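Local coordinates for protein fatty Acyl-Adenylate Ligase (Escherichia coli, PDB 3PBK) that belongs to the AMP-binding enzyme family of the ANL clan and holds 5'-O-[(S)-(dodecanoyloxy)(hydroxy)phosphoryl]adenosine in a pocket, at residues 210-215 with 345-350; 216-221 with 270-275; 300-305 with 331-336. One frame throughout, in Å; residues are numbered along the deposited sequence.

Contact 1 of 3, residues 210-215 with 345-350; sequences DGIKLR and VSFSDE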
loop_
_atom_site.group_PDB
_atom_site.type_symbol
_atom_site.label_atom_id
_atom_site.label_comp_id
_atom_site.label_asym_id
_atom_site.label_seq_id
_atom_site.Cartn_x
_atom_site.Cartn_y
_atom_site.Cartn_z
ATOM N N ASP A 210 4.724 -18.525 -4.872
ATOM C CA ASP A 210 5.274 -18.164 -6.183
ATOM C C ASP A 210 5.990 -16.816 -6.261
ATOM O O ASP A 210 6.960 -16.667 -7.001
ATOM C CB ASP A 210 4.183 -18.264 -7.248
ATOM C CG ASP A 210 3.649 -19.672 -7.375
ATOM O OD1 ASP A 210 2.420 -19.848 -7.557
ATOM O OD2 ASP A 210 4.473 -20.615 -7.267
ATOM N N GLY A 211 5.518 -15.840 -5.498
ATOM C CA GLY A 211 6.099 -14.511 -5.544
ATOM C C GLY A 211 7.239 -14.341 -4.563
ATOM O O GLY A 211 8.406 -14.307 -4.947
ATOM N N ILE A 212 6.903 -14.231 -3.287
ATOM C CA ILE A 212 7.921 -14.116 -2.265
ATOM C C ILE A 212 8.696 -15.420 -2.203
ATOM O O ILE A 212 9.922 -15.423 -2.102
ATOM C CB ILE A 212 7.303 -13.818 -0.878
ATOM C CG1 ILE A 212 6.670 -12.420 -0.845
ATOM C CG2 ILE A 212 8.356 -13.968 0.223
ATOM C CD1 ILE A 212 7.586 -11.328 -0.359
ATOM N N LYS A 213 7.963 -16.528 -2.278
ATOM C CA LYS A 213 8.533 -17.847 -2.033
ATOM C C LYS A 213 9.009 -17.969 -0.584
ATOM O O LYS A 213 10.197 -17.858 -0.287
ATOM C CB LYS A 213 9.650 -18.140 -3.031
ATOM C CG LYS A 213 9.126 -18.226 -4.450
ATOM C CD LYS A 213 10.226 -18.332 -5.471
ATOM C CE LYS A 213 9.660 -18.769 -6.803
ATOM N NZ LYS A 213 10.681 -18.673 -7.875
ATOM N N LEU A 214 8.061 -18.178 0.320
ATOM C CA LEU A 214 8.374 -18.344 1.728
ATOM C C LEU A 214 8.884 -19.751 1.992
ATOM O O LEU A 214 8.700 -20.661 1.177
ATOM C CB LEU A 214 7.138 -18.084 2.582
ATOM C CG LEU A 214 6.612 -16.649 2.621
ATOM C CD1 LEU A 214 5.167 -16.621 3.129
ATOM C CD2 LEU A 214 7.527 -15.754 3.459
ATOM N N ARG A 215 9.518 -19.921 3.145
ATOM C CA ARG A 215 10.096 -21.198 3.529
ATOM C C ARG A 215 9.748 -21.498 4.967
ATOM O O ARG A 215 9.371 -20.603 5.716
ATOM C CB ARG A 215 11.610 -21.142 3.375
ATOM C CG ARG A 215 12.027 -20.723 1.994
ATOM C CD ARG A 215 13.468 -20.327 1.953
ATOM N NE ARG A 215 13.948 -20.191 0.584
ATOM C CZ ARG A 215 15.214 -19.926 0.281
ATOM N NH1 ARG A 215 16.094 -19.767 1.265
ATOM N NH2 ARG A 215 15.600 -19.813 -0.991
ATOM N N VAL A 345 0.918 -8.526 -7.650
ATOM C CA VAL A 345 0.791 -8.771 -9.084
ATOM C C VAL A 345 2.086 -9.346 -9.663
ATOM O O VAL A 345 2.059 -10.165 -10.580
ATOM C CB VAL A 345 0.381 -7.492 -9.853
ATOM C CG1 VAL A 345 0.738 -7.609 -11.313
ATOM C CG2 VAL A 345 -1.098 -7.225 -9.698
ATOM N N SER A 346 3.222 -8.922 -9.122
ATOM C CA SER A 346 4.502 -9.450 -9.564
ATOM C C SER A 346 5.600 -9.195 -8.556
ATOM O O SER A 346 5.522 -8.276 -7.752
ATOM C CB SER A 346 4.896 -8.859 -10.910
ATOM O OG SER A 346 5.017 -7.462 -10.825
ATOM N N PHE A 347 6.626 -10.031 -8.618
ATOM C CA PHE A 347 7.761 -9.954 -7.721
ATOM C C PHE A 347 9.017 -10.139 -8.549
ATOM O O PHE A 347 9.022 -10.913 -9.499
ATOM C CB PHE A 347 7.689 -11.071 -6.682
ATOM C CG PHE A 347 6.494 -10.986 -5.763
ATOM C CD1 PHE A 347 5.279 -11.524 -6.132
ATOM C CD2 PHE A 347 6.596 -10.383 -4.521
ATOM C CE1 PHE A 347 4.186 -11.458 -5.283
ATOM C CE2 PHE A 347 5.504 -10.315 -3.664
ATOM C CZ PHE A 347 4.297 -10.856 -4.046
ATOM N N SER A 348 10.082 -9.425 -8.202
ATOM C CA SER A 348 11.371 -9.650 -8.839
ATOM C C SER A 348 11.852 -11.057 -8.472
ATOM O O SER A 348 11.345 -11.674 -7.528
ATOM C CB SER A 348 12.384 -8.591 -8.407
ATOM O OG SER A 348 13.527 -8.596 -9.249
ATOM N N ASP A 349 12.819 -11.569 -9.226
ATOM C CA ASP A 349 13.278 -12.932 -9.016
ATOM C C ASP A 349 13.831 -13.133 -7.603
ATOM O O ASP A 349 14.147 -12.166 -6.892
ATOM C CB ASP A 349 14.313 -13.320 -10.064
ATOM C CG ASP A 349 13.706 -13.495 -11.459
ATOM O OD1 ASP A 349 12.549 -13.966 -11.564
ATOM O OD2 ASP A 349 14.398 -13.168 -12.455
ATOM N N GLU A 350 13.920 -14.398 -7.195
ATOM C CA GLU A 350 14.448 -14.767 -5.890
ATOM C C GLU A 350 15.922 -14.413 -5.894
ATOM O O GLU A 350 16.591 -14.540 -6.922
ATOM C CB GLU A 350 14.252 -16.266 -5.675
ATOM C CG GLU A 350 13.997 -16.692 -4.238
ATOM C CD GLU A 350 13.663 -18.192 -4.104
ATOM O OE1 GLU A 350 13.758 -18.939 -5.120
ATOM O OE2 GLU A 350 13.305 -18.617 -2.970
HETATM O O HOH W 1 9.788 -14.282 -7.433
HETATM O O HOH W 2 11.971 -16.218 -8.527
#
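The end-to-end directions of 211-215 and 347-350 differ by 42°, and the two backbones draw nearest at G211 and F347, whose CA atoms are 5.3 Å apart. The first segment runs off helix 197-211, with K213 the first residue to leave helical angles, at positive phi. The second opens with a classic beta bulge, V345 and S346 both facing Y336. Since G211 has no side chain, the F347 ring lies against main chain rather than against another side chain. CG of F347 stands anti to its carbonyl carbon, and one ring face receives the peptide that links G211 and I212: G211 C sits 3.6 Å above the ring plane near the rim, I212 N above the ring centre. I212 then crosses the ring obliquely, its CG1 3.7 Å from F347 CE2. M333 touches both side chains, and I212 also borders the bound 1ZZ. Beyond this apolar end the contact turns polar. R215 and E350 reach tip to tip in a salt bridge, NH2 to OE2 at 3.3 Å, with guanidinium and carboxylate planes 68° apart; the donor approaches from above the carboxylate plane, and the bond is bent, 139° at the hydrogen. K213 lays its extended chain obliquely across the same carboxylate, but NZ stays 4.1 Å from E350 OE1, too far for a salt bridge. Water takes up part of the polar backbone: one molecule donates to G211 O (2.8 Å) and to S348 O (3.0 Å), and a second accepts from K213 NZ and E350 N. R301 brings a further positive charge close to R215. Two cationic chains thus approach one carboxylate, which probably favours its ionised form.

Contact 2 of 3, residues 216-221 with 270-275; sequences PGDRCV and GTVSVA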
loop_
_atom_site.group_PDB
_atom_site.type_symbol
_atom_site.label_atom_id
_atom_site.label_comp_id
_atom_site.label_asym_id
_atom_site.label_seq_id
_atom_site.Cartn_x
_atom_site.Cartn_y
_atom_site.Cartn_z
ATOM N N PRO A 216 9.858 -22.768 5.363
ATOM C CA PRO A 216 9.675 -23.087 6.780
ATOM C C PRO A 216 10.774 -22.414 7.601
ATOM O O PRO A 216 11.950 -22.423 7.195
ATOM C CB PRO A 216 9.826 -24.609 6.816
ATOM C CG PRO A 216 9.522 -25.049 5.426
ATOM C CD PRO A 216 10.051 -23.971 4.543
ATOM N N GLY A 217 10.388 -21.815 8.727
ATOM C CA GLY A 217 11.339 -21.097 9.551
ATOM C C GLY A 217 11.406 -19.604 9.267
ATOM O O GLY A 217 12.003 -18.855 10.054
ATOM N N ASP A 218 10.810 -19.166 8.156
ATOM C CA ASP A 218 10.678 -17.733 7.874
ATOM C C ASP A 218 9.843 -17.054 8.954
ATOM O O ASP A 218 8.988 -17.678 9.593
ATOM C CB ASP A 218 10.042 -17.476 6.500
ATOM C CG ASP A 218 11.075 -17.300 5.387
ATOM O OD1 ASP A 218 12.287 -17.273 5.690
ATOM O OD2 ASP A 218 10.674 -17.188 4.204
ATOM N N ARG A 219 10.098 -15.771 9.159
ATOM C CA ARG A 219 9.344 -15.001 10.131
ATOM C C ARG A 219 9.238 -13.549 9.694
ATOM O O ARG A 219 10.255 -12.897 9.450
ATOM C CB ARG A 219 10.014 -15.080 11.490
ATOM C CG ARG A 219 9.828 -13.831 12.314
ATOM C CD ARG A 219 10.524 -13.984 13.631
ATOM N NE ARG A 219 9.722 -14.766 14.555
ATOM C CZ ARG A 219 9.237 -14.267 15.678
ATOM N NH1 ARG A 219 9.516 -13.008 15.977
ATOM N NH2 ARG A 219 8.501 -15.012 16.494
ATOM N N CYS A 220 8.005 -13.053 9.615
ATOM C CA CYS A 220 7.721 -11.714 9.095
ATOM C C CYS A 220 7.794 -10.572 10.112
ATOM O O CYS A 220 7.560 -10.753 11.306
ATOM C CB CYS A 220 6.347 -11.700 8.447
ATOM S SG CYS A 220 6.074 -13.121 7.401
ATOM N N VAL A 221 8.113 -9.385 9.609
ATOM C CA VAL A 221 8.192 -8.182 10.422
ATOM C C VAL A 221 7.520 -7.056 9.649
ATOM O O VAL A 221 7.878 -6.798 8.501
ATOM C CB VAL A 221 9.666 -7.800 10.702
ATOM C CG1 VAL A 221 9.751 -6.500 11.494
ATOM C CG2 VAL A 221 10.380 -8.928 11.429
ATOM N N GLY A 270 14.511 -11.887 12.491
ATOM C CA GLY A 270 13.477 -11.724 11.486
ATOM C C GLY A 270 13.977 -12.004 10.083
ATOM O O GLY A 270 15.168 -11.899 9.792
ATOM N N THR A 271 13.063 -12.346 9.190
ATOM C CA THR A 271 13.473 -12.911 7.917
ATOM C C THR A 271 12.893 -12.186 6.712
ATOM O O THR A 271 13.594 -11.917 5.742
ATOM C CB THR A 271 13.088 -14.404 7.867
ATOM O OG1 THR A 271 14.206 -15.191 8.297
ATOM C CG2 THR A 271 12.709 -14.809 6.470
ATOM N N VAL A 272 11.604 -11.879 6.784
ATOM C CA VAL A 272 10.885 -11.283 5.670
ATOM C C VAL A 272 10.239 -9.992 6.129
ATOM O O VAL A 272 9.669 -9.912 7.212
ATOM C CB VAL A 272 9.803 -12.250 5.113
ATOM C CG1 VAL A 272 8.815 -11.521 4.223
ATOM C CG2 VAL A 272 10.450 -13.368 4.346
ATOM N N SER A 273 10.349 -8.964 5.309
ATOM C CA SER A 273 9.666 -7.721 5.601
ATOM C C SER A 273 9.549 -6.948 4.318
ATOM O O SER A 273 10.353 -7.129 3.408
ATOM C CB SER A 273 10.433 -6.905 6.629
ATOM O OG SER A 273 9.765 -5.686 6.870
ATOM N N VAL A 274 8.535 -6.103 4.228
ATOM C CA VAL A 274 8.340 -5.320 3.024
ATOM C C VAL A 274 7.854 -3.945 3.422
ATOM O O VAL A 274 7.061 -3.812 4.349
ATOM C CB VAL A 274 7.323 -5.981 2.056
ATOM C CG1 VAL A 274 7.208 -5.175 0.769
ATOM C CG2 VAL A 274 7.721 -7.417 1.745
ATOM N N ALA A 275 8.346 -2.926 2.726
ATOM C CA ALA A 275 7.984 -1.545 2.993
ATOM C C ALA A 275 7.962 -0.787 1.675
ATOM O O ALA A 275 8.480 -1.275 0.674
ATOM C CB ALA A 275 8.995 -0.931 3.936
#
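D218 and T271 meet at about a right angle, and the carboxylate of D218 crosses V272 obliquely, with OD2 3.8 Å from V272 CG2. The acid's polar partners lie elsewhere: OD2 forms a salt bridge with R301 and accepts the backbone N-H of R215, so its charge is met just beside this apolar edge. Further along, the side chains sort themselves by sheet face. C220 and V272 share one face, SG anti to the cysteine's own carbonyl carbon and 4.5 Å from V272 CB, a loose touch. V221 and S273 point to the other face. There S273 OG stands anti to its backbone N (chi1 179°), and this brings the hydroxyl above the carbonyl plane of V221, to which it donates at 2.7 Å from OG to O; W261 NE1 is a second hydrogen-bond partner of that OG. V221 turns CG2 toward G270, reaching its CA at 4.2 Å. The backbone beneath is parallel, with C220 bridged to V272. The psi of T271, -45°, turns the next peptide so that V272 N joins T271 N at one acceptor: R219 O takes T271 N at 2.9 Å, in the carbonyl plane, and V272 N at 3.2 Å, from above it. V221 N returns the link to V272 O at 2.9 Å, nearly along the C=O axis. R219 itself leads its guanidinium away to a salt bridge with D247. Strand 220-222 runs between strands 246-248 and 272-275 of the mixed sheet; F235 of helix 229-241 packs on C220, whereas W261, L264 and I265 of helix 260-267 cover V221.

Contact 3 of 3, residues 300-305 with 331-336; sequences WRVAGI and TFMPCY. With 1ZZ (5'-O-[(S)-(dodecanoyloxy)(hydroxy)phosphoryl]adenosine), chain C.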
loop_
_atom_site.group_PDB
_atom_site.type_symbol
_atom_site.label_atom_id
_atom_site.label_comp_id
_atom_site.label_asym_id
_atom_site.label_seq_id
_atom_site.Cartn_x
_atom_site.Cartn_y
_atom_site.Cartn_z
ATOM N N TRP A 300 17.998 -11.310 7.621
ATOM C CA TRP A 300 17.026 -10.688 6.740
ATOM C C TRP A 300 17.156 -11.307 5.359
ATOM O O TRP A 300 18.071 -10.978 4.606
ATOM C CB TRP A 300 17.243 -9.177 6.670
ATOM C CG TRP A 300 16.044 -8.419 6.174
ATOM C CD1 TRP A 300 14.896 -8.948 5.661
ATOM C CD2 TRP A 300 15.886 -6.997 6.120
ATOM N NE1 TRP A 300 14.026 -7.945 5.306
ATOM C CE2 TRP A 300 14.612 -6.736 5.574
ATOM C CE3 TRP A 300 16.692 -5.919 6.482
ATOM C CZ2 TRP A 300 14.127 -5.439 5.385
ATOM C CZ3 TRP A 300 16.204 -4.630 6.297
ATOM C CH2 TRP A 300 14.936 -4.403 5.755
ATOM N N ARG A 301 16.233 -12.203 5.029
ATOM C CA ARG A 301 16.303 -12.990 3.798
ATOM C C ARG A 301 15.647 -12.302 2.598
ATOM O O ARG A 301 16.144 -12.372 1.471
ATOM C CB ARG A 301 15.649 -14.346 4.041
ATOM C CG ARG A 301 15.824 -15.337 2.924
ATOM C CD ARG A 301 15.154 -16.649 3.277
ATOM N NE ARG A 301 13.728 -16.652 2.974
ATOM C CZ ARG A 301 13.237 -16.667 1.743
ATOM N NH1 ARG A 301 14.056 -16.651 0.701
ATOM N NH2 ARG A 301 11.928 -16.689 1.550
ATOM N N VAL A 302 14.519 -11.646 2.847
ATOM C CA VAL A 302 13.798 -10.945 1.797
ATOM C C VAL A 302 13.355 -9.555 2.256
ATOM O O VAL A 302 12.499 -9.420 3.135
ATOM C CB VAL A 302 12.579 -11.763 1.313
ATOM C CG1 VAL A 302 11.824 -11.018 0.209
ATOM C CG2 VAL A 302 13.025 -13.129 0.834
ATOM N N ALA A 303 13.969 -8.531 1.664
ATOM C CA ALA A 303 13.567 -7.139 1.875
ATOM C C ALA A 303 12.824 -6.613 0.641
ATOM O O ALA A 303 13.432 -6.315 -0.388
ATOM C CB ALA A 303 14.780 -6.275 2.187
ATOM N N GLY A 304 11.503 -6.515 0.750
ATOM C CA GLY A 304 10.671 -6.147 -0.378
ATOM C C GLY A 304 10.396 -4.661 -0.490
ATOM O O GLY A 304 10.347 -3.948 0.513
ATOM N N ILE A 305 10.227 -4.192 -1.723
ATOM C CA ILE A 305 9.887 -2.801 -1.970
ATOM C C ILE A 305 8.803 -2.735 -3.018
ATOM O O ILE A 305 8.891 -3.401 -4.043
ATOM C CB ILE A 305 11.073 -1.999 -2.509
ATOM C CG1 ILE A 305 12.360 -2.358 -1.769
ATOM C CG2 ILE A 305 10.786 -0.519 -2.428
ATOM C CD1 ILE A 305 13.244 -3.346 -2.520
ATOM N N THR A 331 19.112 -9.395 -1.152
ATOM C CA THR A 331 17.866 -9.727 -0.458
ATOM C C THR A 331 16.744 -8.795 -0.881
ATOM O O THR A 331 15.591 -9.017 -0.529
ATOM C CB THR A 331 18.012 -9.670 1.087
ATOM O OG1 THR A 331 18.287 -8.327 1.499
ATOM C CG2 THR A 331 19.135 -10.576 1.566
ATOM N N PHE A 332 17.100 -7.753 -1.630
ATOM C CA PHE A 332 16.129 -6.809 -2.182
ATOM C C PHE A 332 15.187 -7.467 -3.169
ATOM O O PHE A 332 15.610 -8.149 -4.107
ATOM C CB PHE A 332 16.823 -5.640 -2.884
ATOM C CG PHE A 332 17.091 -4.470 -1.988
ATOM C CD1 PHE A 332 16.142 -4.056 -1.064
ATOM C CD2 PHE A 332 18.289 -3.774 -2.072
ATOM C CE1 PHE A 332 16.384 -2.972 -0.232
ATOM C CE2 PHE A 332 18.541 -2.693 -1.248
ATOM C CZ PHE A 332 17.587 -2.288 -0.326
HETATM N N MSE A 333 13.896 -7.249 -2.962
HETATM C CA MSE A 333 12.916 -7.747 -3.900
HETATM C C MSE A 333 11.888 -6.693 -4.251
HETATM O O MSE A 333 10.894 -6.522 -3.552
HETATM C CB MSE A 333 12.242 -9.011 -3.378
HETATM C CG MSE A 333 11.744 -9.899 -4.513
HETATM SE SE MSE A 333 10.757 -11.485 -3.934
HETATM C CE MSE A 333 9.270 -10.562 -3.089
ATOM N N PRO A 334 12.135 -5.968 -5.337
ATOM C CA PRO A 334 11.123 -5.052 -5.843
ATOM C C PRO A 334 9.903 -5.837 -6.293
ATOM O O PRO A 334 10.048 -6.872 -6.936
ATOM C CB PRO A 334 11.814 -4.408 -7.042
ATOM C CG PRO A 334 13.260 -4.521 -6.744
ATOM C CD PRO A 334 13.404 -5.841 -6.062
ATOM N N CYS A 335 8.719 -5.341 -5.953
ATOM C CA CYS A 335 7.466 -5.989 -6.325
ATOM C C CYS A 335 6.355 -4.977 -6.631
ATOM O O CYS A 335 6.448 -3.812 -6.257
ATOM C CB CYS A 335 7.023 -6.909 -5.205
ATOM S SG CYS A 335 6.670 -6.007 -3.715
ATOM N N TYR A 336 5.305 -5.440 -7.300
ATOM C CA TYR A 336 4.226 -4.578 -7.769
ATOM C C TYR A 336 2.860 -5.147 -7.407
ATOM O O TYR A 336 2.677 -6.366 -7.378
ATOM C CB TYR A 336 4.319 -4.450 -9.276
ATOM C CG TYR A 336 3.145 -3.777 -9.936
ATOM C CD1 TYR A 336 2.772 -2.486 -9.592
ATOM C CD2 TYR A 336 2.438 -4.416 -10.939
ATOM C CE1 TYR A 336 1.719 -1.860 -10.210
ATOM C CE2 TYR A 336 1.384 -3.796 -11.568
ATOM C CZ TYR A 336 1.031 -2.518 -11.197
ATOM O OH TYR A 336 -0.018 -1.907 -11.819
HETATM P P 1ZZ C . -2.499 -0.149 -3.245
HETATM C C1 1ZZ C . 4.639 -11.508 3.139
HETATM N N1 1ZZ C . 2.239 0.920 -7.213
HETATM O O1 1ZZ C . 0.672 -0.948 -2.576
HETATM C C2 1ZZ C . 4.048 -11.011 1.847
HETATM N N2 1ZZ C . 3.581 -0.736 -6.603
HETATM O O2 1ZZ C . -1.597 -1.452 -2.788
HETATM C C3 1ZZ C . 4.108 -9.513 1.563
HETATM N N3 1ZZ C . 3.905 1.975 -8.837
HETATM O O3 1ZZ C . -3.880 -0.434 -3.981
HETATM C C4 1ZZ C . 3.662 -9.110 0.146
HETATM N N4 1ZZ C . 5.937 0.867 -8.972
HETATM O O4 1ZZ C . -2.808 0.638 -2.162
HETATM C C5 1ZZ C . 4.037 -7.761 -0.478
HETATM N N5 1ZZ C . 6.310 -1.140 -7.640
HETATM O O5 1ZZ C . -1.628 0.695 -4.282
HETATM C C6 1ZZ C . 3.040 -7.323 -1.519
HETATM O O6 1ZZ C . 0.241 1.364 -6.238
HETATM C C7 1ZZ C . 3.478 -6.556 -2.740
HETATM O O7 1ZZ C . 0.005 2.670 -9.513
HETATM C C8 1ZZ C . 2.480 -5.591 -3.342
HETATM O O8 1ZZ C . -1.742 0.452 -9.074
HETATM C C9 1ZZ C . 2.869 -4.119 -3.546
HETATM C C10 1ZZ C . 1.940 -3.014 -3.111
HETATM C C11 1ZZ C . 0.475 -3.013 -3.158
HETATM C C12 1ZZ C . -0.146 -1.709 -2.979
HETATM C C13 1ZZ C . -1.973 0.524 -5.633
HETATM C C14 1ZZ C . -1.127 1.263 -6.678
HETATM C C15 1ZZ C . -0.812 0.745 -8.093
HETATM C C16 1ZZ C . 0.214 1.715 -8.506
HETATM C C17 1ZZ C . 1.066 1.820 -7.289
HETATM C C18 1ZZ C . 2.339 -0.161 -6.441
HETATM C C19 1ZZ C . 4.257 0.046 -7.541
HETATM C C20 1ZZ C . 3.486 1.038 -7.911
HETATM C C21 1ZZ C . 5.159 1.848 -9.341
HETATM C C22 1ZZ C . 5.480 -0.072 -8.035
#
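In I305, chi1 sets CG1 anti to the carbonyl carbon and chi2 (99°) then carries CD1 to the F332 ring, while C335 holds SG between its own N and carbonyl carbon (chi1 63°), turned to the chain of 1ZZ. The setting is a beta-alpha-beta crossover: strands 302-305 and 332-337, joined through helix 312-322, lie side by side and parallel. Four backbone bonds alternate between them: A303 N to T331 O and M333 N to A303 O, both 2.8 Å, then I305 N to M333 O at 3.0 Å and C335 N to I305 O at 2.7 Å. The last runs nearly along the C=O axis; the other three donors stand above their carbonyl planes.

A303, I305, F332 and P334 share one face, where A303 O lies at the edge of the F332 ring and L315, F318 and A319 of helix 312-322 pack against F332. Selenomethionine M333 points to the other face; its CB comes 4.1 Å from V302 CG1. W300 sets one ring face against A303 CB.

At the far end the strand enters the ligand pocket. Y336 presents its ring edge to the adenine, CD1 3.6 Å from 1ZZ N2, and its OH bonds D444, itself a ligand partner. The adenine amino group is read by the backbone: N5 of 1ZZ donates to C335 O at 3.0 Å, with 140° at the hydrogen.

Overall arrangement
The three contacts sample one mixed sheet from its middle to its margin. Contacts 2 and 3 are buried strand pairings held mainly by backbone bonds, and they adjoin directly, because strands 272-275 and 302-305 are neighbours: a probable hydrogen bond joins G304 N and S273 O, 3.0 Å apart. Contact 1 is only partly buried; it sets the end of a helix against strand 344-347, next to 332-337, and relies on ring packing, water and charge. R301 of contact 3 ties all three together, its NH2 reaching K213 O of contact 1 and D218 of contact 2. All three come close to the ligand: contact 1 through I212, contact 2 through V274, contact 3 through C335 and Y336.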